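Local coordinates for Lactamase_B domain-containing protein (Pontibacter korlensis, PDB 6XFR) that probably hydrolyses the beta-lactam ring of antibiotics to a substituted beta-amino acid, as a zinc-dependent class B1 metallo-beta-lactamase, at residues B[29-34]-B[200-205]; B[69-74]-B[93-98]. All coordinates share one frame; numbering follows the deposited sequence.

Contact 1. Residues B[29-34]-B[200-205]. With ZN (zinc ion), chain O.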
loop_
_atom_site.group_PDB
_atom_site.type_symbol
_atom_site.label_atom_id
_atom_site.label_comp_id
_atom_site.label_asym_id
_atom_site.label_seq_id
_atom_site.Cartn_x
_atom_site.Cartn_y
_atom_site.Cartn_z
ATOM N N THR B 29 -16.021 3.809 -14.969
ATOM C CA THR B 29 -14.879 3.713 -14.060
ATOM C C THR B 29 -13.657 3.018 -14.651
ATOM O O THR B 29 -13.763 2.109 -15.486
ATOM C CB THR B 29 -15.269 3.008 -12.749
ATOM O OG1 THR B 29 -16.564 3.461 -12.337
ATOM C CG2 THR B 29 -14.244 3.339 -11.649
ATOM N N VAL B 30 -12.496 3.437 -14.164
ATOM C CA VAL B 30 -11.192 2.923 -14.552
ATOM C C VAL B 30 -10.795 1.757 -13.650
ATOM O O VAL B 30 -10.938 1.802 -12.421
ATOM C CB VAL B 30 -10.145 4.054 -14.525
ATOM C CG1 VAL B 30 -8.770 3.528 -14.882
ATOM C CG2 VAL B 30 -10.554 5.154 -15.487
ATOM N N VAL B 31 -10.284 0.708 -14.271
ATOM C CA VAL B 31 -9.908 -0.529 -13.597
ATOM C C VAL B 31 -8.391 -0.654 -13.651
ATOM O O VAL B 31 -7.807 -0.672 -14.748
ATOM C CB VAL B 31 -10.587 -1.745 -14.249
ATOM C CG1 VAL B 31 -9.973 -3.016 -13.740
ATOM C CG2 VAL B 31 -12.069 -1.728 -13.958
ATOM N N PRO B 32 -7.709 -0.734 -12.517
ATOM C CA PRO B 32 -6.273 -1.021 -12.524
ATOM C C PRO B 32 -5.970 -2.516 -12.591
ATOM O O PRO B 32 -6.783 -3.371 -12.229
ATOM C CB PRO B 32 -5.798 -0.421 -11.191
ATOM C CG PRO B 32 -6.986 -0.620 -10.275
ATOM C CD PRO B 32 -8.227 -0.492 -11.158
ATOM N N SER B 33 -4.762 -2.814 -13.071
ATOM C CA SER B 33 -4.185 -4.147 -13.011
ATOM C C SER B 33 -2.767 -4.035 -12.464
ATOM O O SER B 33 -1.959 -3.246 -12.976
ATOM C CB SER B 33 -4.188 -4.825 -14.384
ATOM O OG SER B 33 -4.316 -6.233 -14.211
ATOM N N HIS B 34 -2.492 -4.767 -11.394
ATOM C CA HIS B 34 -1.211 -4.673 -10.711
ATOM C C HIS B 34 -0.331 -5.866 -11.067
ATOM O O HIS B 34 -0.812 -7.002 -11.177
ATOM C CB HIS B 34 -1.406 -4.588 -9.194
ATOM C CG HIS B 34 -2.271 -3.449 -8.773
ATOM N ND1 HIS B 34 -2.033 -2.152 -9.176
ATOM C CD2 HIS B 34 -3.376 -3.402 -7.993
ATOM C CE1 HIS B 34 -2.956 -1.353 -8.663
ATOM N NE2 HIS B 34 -3.781 -2.087 -7.939
ATOM N N PRO B 200 -3.267 -7.640 -4.451
ATOM C CA PRO B 200 -4.294 -8.106 -5.382
ATOM C C PRO B 200 -4.076 -7.501 -6.764
ATOM O O PRO B 200 -3.205 -6.662 -6.989
ATOM C CB PRO B 200 -5.583 -7.574 -4.758
ATOM C CG PRO B 200 -5.152 -6.270 -4.155
ATOM C CD PRO B 200 -3.711 -6.476 -3.671
ATOM N N SER B 201 -4.931 -7.900 -7.692
ATOM C CA SER B 201 -4.746 -7.367 -9.026
ATOM C C SER B 201 -5.469 -6.053 -9.237
ATOM O O SER B 201 -4.929 -5.159 -9.891
ATOM C CB SER B 201 -5.233 -8.373 -10.068
ATOM O OG SER B 201 -4.166 -9.205 -10.401
ATOM N N HIS B 202 -6.674 -5.910 -8.697
ATOM C CA HIS B 202 -7.589 -4.887 -9.178
ATOM C C HIS B 202 -8.044 -3.924 -8.079
ATOM O O HIS B 202 -9.091 -3.273 -8.195
ATOM C CB HIS B 202 -8.768 -5.570 -9.869
ATOM C CG HIS B 202 -8.356 -6.453 -11.009
ATOM N ND1 HIS B 202 -7.616 -5.986 -12.074
ATOM C CD2 HIS B 202 -8.565 -7.769 -11.246
ATOM C CE1 HIS B 202 -7.393 -6.975 -12.919
ATOM N NE2 HIS B 202 -7.964 -8.066 -12.443
ATOM N N GLY B 203 -7.229 -3.766 -7.040
ATOM C CA GLY B 203 -7.478 -2.799 -6.000
ATOM C C GLY B 203 -6.225 -2.597 -5.173
ATOM O O GLY B 203 -5.164 -3.174 -5.463
ATOM N N PRO B 204 -6.318 -1.745 -4.147
ATOM C CA PRO B 204 -5.154 -1.468 -3.288
ATOM C C PRO B 204 -4.743 -2.691 -2.494
ATOM O O PRO B 204 -5.565 -3.543 -2.157
ATOM C CB PRO B 204 -5.640 -0.338 -2.367
ATOM C CG PRO B 204 -6.913 0.214 -3.067
ATOM C CD PRO B 204 -7.512 -0.979 -3.756
ATOM N N TRP B 205 -3.454 -2.776 -2.200
ATOM C CA TRP B 205 -2.934 -3.888 -1.418
ATOM C C TRP B 205 -3.100 -3.622 0.088
ATOM O O TRP B 205 -3.450 -2.529 0.522
ATOM C CB TRP B 205 -1.474 -4.146 -1.787
ATOM C CG TRP B 205 -0.683 -2.869 -2.097
ATOM C CD1 TRP B 205 0.198 -2.222 -1.265
ATOM C CD2 TRP B 205 -0.713 -2.093 -3.322
ATOM N NE1 TRP B 205 0.711 -1.108 -1.885
ATOM C CE2 TRP B 205 0.178 -1.003 -3.145
ATOM C CE3 TRP B 205 -1.412 -2.214 -4.550
ATOM C CZ2 TRP B 205 0.397 -0.038 -4.148
ATOM C CZ3 TRP B 205 -1.182 -1.257 -5.552
ATOM C CH2 TRP B 205 -0.285 -0.178 -5.337
HETATM ZN ZN ZN O . -8.083 -9.842 -13.301
HETATM O O HOH W 1 -10.171 -10.070 -12.340
#
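The imidazole of H202 is gripped at both of its nitrogens, by a zinc ion on one and by a backbone carbonyl of strand 30-40 on the other. NE2 binds the metal at 2.0 Å, while ND1 donates to P32 O over 2.7 Å in an almost straight bond (174° at the hydrogen). That carbonyl oxygen lies in the ring plane; with the metal at NE2, this in-plane bond restrains the rotation of the imidazole, and the carbonyl would be expected to polarise the ring toward the metal. The ring reaches the strand although the CB of H202 points away from it: CG sits anti to the carbonyl carbon, beside the backbone N (chi1 -58°), and the ND1 edge of the ring faces P32 O. The CA of H202 also meets P32 O in a CA-H...O contact, and S33 OG approaches CE1 of the ring at 3.4 Å, its hydroxyl being held by K83, which also bonds S201 OG. This is the second zinc site of the B1 metallo-beta-lactamase fold; D82 and C160 bind the same ion, and water 1 is a further ligand, 2.3 Å from the zinc ion. Two residues on from P32, H34 N donates to S201 O, a more bent bond of 2.9 Å that uses a carbonyl lone pair. The H34 side chain points into the loop 200-205, where P200 O lies in plane at the edge of its ring and ND1 is bonded to T21. NE2 lies 3.0 Å from G203 O. Over one face of this imidazole, W205 delivers its CZ3 edge above the ring centre in a T-shaped pair with planes at 87°; the indole itself packs on I19 and on T11 and I13 of strand 8-14.

Contact 2. Residues B[69-74]-B[93-98]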
loop_
_atom_site.group_PDB
_atom_site.type_symbol
_atom_site.label_atom_id
_atom_site.label_comp_id
_atom_site.label_asym_id
_atom_site.label_seq_id
_atom_site.Cartn_x
_atom_site.Cartn_y
_atom_site.Cartn_z
ATOM N N GLN B 69 18.624 -1.892 -16.022
ATOM C CA GLN B 69 19.049 -3.290 -16.120
ATOM C C GLN B 69 18.059 -4.077 -16.978
ATOM O O GLN B 69 16.895 -3.671 -17.114
ATOM C CB GLN B 69 19.195 -3.946 -14.733
ATOM C CG GLN B 69 17.895 -4.365 -14.057
ATOM C CD GLN B 69 18.017 -4.572 -12.540
ATOM O OE1 GLN B 69 17.036 -4.416 -11.805
ATOM N NE2 GLN B 69 19.221 -4.932 -12.070
ATOM N N PRO B 70 18.495 -5.169 -17.611
ATOM C CA PRO B 70 17.565 -5.978 -18.400
ATOM C C PRO B 70 16.624 -6.805 -17.533
ATOM O O PRO B 70 16.931 -7.160 -16.389
ATOM C CB PRO B 70 18.492 -6.881 -19.227
ATOM C CG PRO B 70 19.741 -6.941 -18.467
ATOM C CD PRO B 70 19.891 -5.591 -17.826
ATOM N N VAL B 71 15.482 -7.160 -18.137
ATOM C CA VAL B 71 14.498 -8.051 -17.529
ATOM C C VAL B 71 14.950 -9.472 -17.835
ATOM O O VAL B 71 15.066 -9.855 -19.001
ATOM C CB VAL B 71 13.078 -7.804 -18.080
ATOM C CG1 VAL B 71 12.051 -8.744 -17.424
ATOM C CG2 VAL B 71 12.648 -6.366 -17.912
ATOM N N LYS B 72 15.242 -10.245 -16.795
ATOM C CA LYS B 72 15.747 -11.587 -17.028
ATOM C C LYS B 72 14.623 -12.546 -17.380
ATOM O O LYS B 72 14.829 -13.486 -18.158
ATOM C CB LYS B 72 16.503 -12.101 -15.793
ATOM C CG LYS B 72 17.788 -11.334 -15.473
ATOM C CD LYS B 72 18.430 -10.813 -16.743
ATOM C CE LYS B 72 19.883 -11.191 -16.774
ATOM N NZ LYS B 72 20.330 -11.354 -18.188
ATOM N N VAL B 73 13.428 -12.316 -16.837
ATOM C CA VAL B 73 12.356 -13.296 -16.951
ATOM C C VAL B 73 11.039 -12.620 -16.595
ATOM O O VAL B 73 10.994 -11.674 -15.801
ATOM C CB VAL B 73 12.638 -14.517 -16.039
ATOM C CG1 VAL B 73 12.307 -14.145 -14.583
ATOM C CG2 VAL B 73 11.822 -15.716 -16.474
ATOM N N CYS B 74 9.962 -13.143 -17.136
ATOM C CA CYS B 74 8.644 -12.629 -16.836
ATOM C C CYS B 74 7.742 -13.808 -16.516
ATOM O O CYS B 74 7.737 -14.819 -17.228
ATOM C CB CYS B 74 8.123 -11.837 -18.039
ATOM S SG CYS B 74 6.352 -11.494 -18.085
ATOM N N GLN B 93 11.358 -8.597 -27.158
ATOM C CA GLN B 93 12.633 -8.089 -26.678
ATOM C C GLN B 93 13.536 -9.191 -26.131
ATOM O O GLN B 93 14.424 -8.900 -25.333
ATOM C CB GLN B 93 12.404 -7.011 -25.614
ATOM C CG GLN B 93 12.728 -5.547 -26.096
ATOM C CD GLN B 93 11.640 -5.000 -26.992
ATOM O OE1 GLN B 93 10.462 -4.976 -26.629
ATOM N NE2 GLN B 93 12.020 -4.604 -28.181
ATOM N N GLY B 94 13.307 -10.450 -26.502
ATOM C CA GLY B 94 14.208 -11.520 -26.116
ATOM C C GLY B 94 14.111 -11.983 -24.677
ATOM O O GLY B 94 14.944 -12.785 -24.240
ATOM N N VAL B 95 13.129 -11.495 -23.931
ATOM C CA VAL B 95 12.915 -11.858 -22.527
ATOM C C VAL B 95 12.142 -13.172 -22.456
ATOM O O VAL B 95 11.042 -13.259 -23.022
ATOM C CB VAL B 95 12.147 -10.745 -21.821
ATOM C CG1 VAL B 95 11.783 -11.160 -20.377
ATOM C CG2 VAL B 95 12.935 -9.457 -21.881
ATOM N N PRO B 96 12.621 -14.177 -21.717
ATOM C CA PRO B 96 11.842 -15.423 -21.574
ATOM C C PRO B 96 10.610 -15.259 -20.683
ATOM O O PRO B 96 10.697 -14.842 -19.524
ATOM C CB PRO B 96 12.846 -16.419 -20.976
ATOM C CG PRO B 96 13.948 -15.624 -20.458
ATOM C CD PRO B 96 13.990 -14.301 -21.190
ATOM N N VAL B 97 9.456 -15.648 -21.228
ATOM C CA VAL B 97 8.203 -15.745 -20.487
ATOM C C VAL B 97 8.046 -17.181 -20.028
ATOM O O VAL B 97 8.260 -18.120 -20.805
ATOM C CB VAL B 97 6.992 -15.336 -21.342
ATOM C CG1 VAL B 97 5.752 -15.422 -20.500
ATOM C CG2 VAL B 97 7.177 -13.948 -21.950
ATOM N N VAL B 98 7.651 -17.358 -18.776
ATOM C CA VAL B 98 7.633 -18.667 -18.140
ATOM C C VAL B 98 6.346 -18.811 -17.356
ATOM O O VAL B 98 6.012 -17.936 -16.548
ATOM C CB VAL B 98 8.856 -18.831 -17.211
ATOM C CG1 VAL B 98 8.793 -20.140 -16.449
ATOM C CG2 VAL B 98 10.154 -18.746 -18.028
#
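V71 and V95 meet obliquely, CG1 against CG1 at 3.8 Å, with each of these methyls anti to its own backbone N. The CB of V95 is directed toward strand 71-75, and both its methyls lie against V71 O, CG2 at 3.6 Å. C74 CB makes a looser contact with V95 CG1. Beyond this group L60 and I63 of helix 53-67 also pack on V71, and V90 of helix 87-91 on V95. A second pair, V73 and V98, is likewise skewed: V73 CG2 approaches V98 CG2 at 3.8 Å and also lies against P96 O. CD and CG of the P96 ring lie against K72 O, CD at 3.2 Å. Next to the V73-V98 pair the backbones join in a single beta bridge of C74 with V97, which ties the edge strand 71-75 of a five-stranded sheet to the run from helix 87-91 into strand 98-100. C74 N donates to P96 O, and V98 N returns a bond to C74 O, each 3.0 Å long; in the second the donor lies nearly in line with the carbonyl, at 176°. V97 points away from the strand and packs on M87 and V90 of helix 87-91. Both main-chain polar groups of C74 are thus paired across the contact, while valine and proline side chains add the apolar packing, an arrangement that rests on shape and backbone bonding and includes no salt bridge.

In the fold
Contact 2 is nested inside the chain loop closed by contact 1: the order is 29-34, 69-74, 93-98 and 200-205. Their centres lie about 24 Å apart, on opposite sides of the chain's centre, and their nearest atoms are about 11 Å apart. Both reach the same mixed five-stranded sheet, contact 1 through strand 30-40 in its middle and contact 2 through strand 71-75 at its edge, with strand 43-47 lying between them. Contact 1 brings the loop after strand 197-200, from the other five-stranded sheet, onto this sheet at the second zinc site. Contact 2, whose V97 side chain is about 11 Å from that of the zinc ligand H78, is structural packing at the sheet edge.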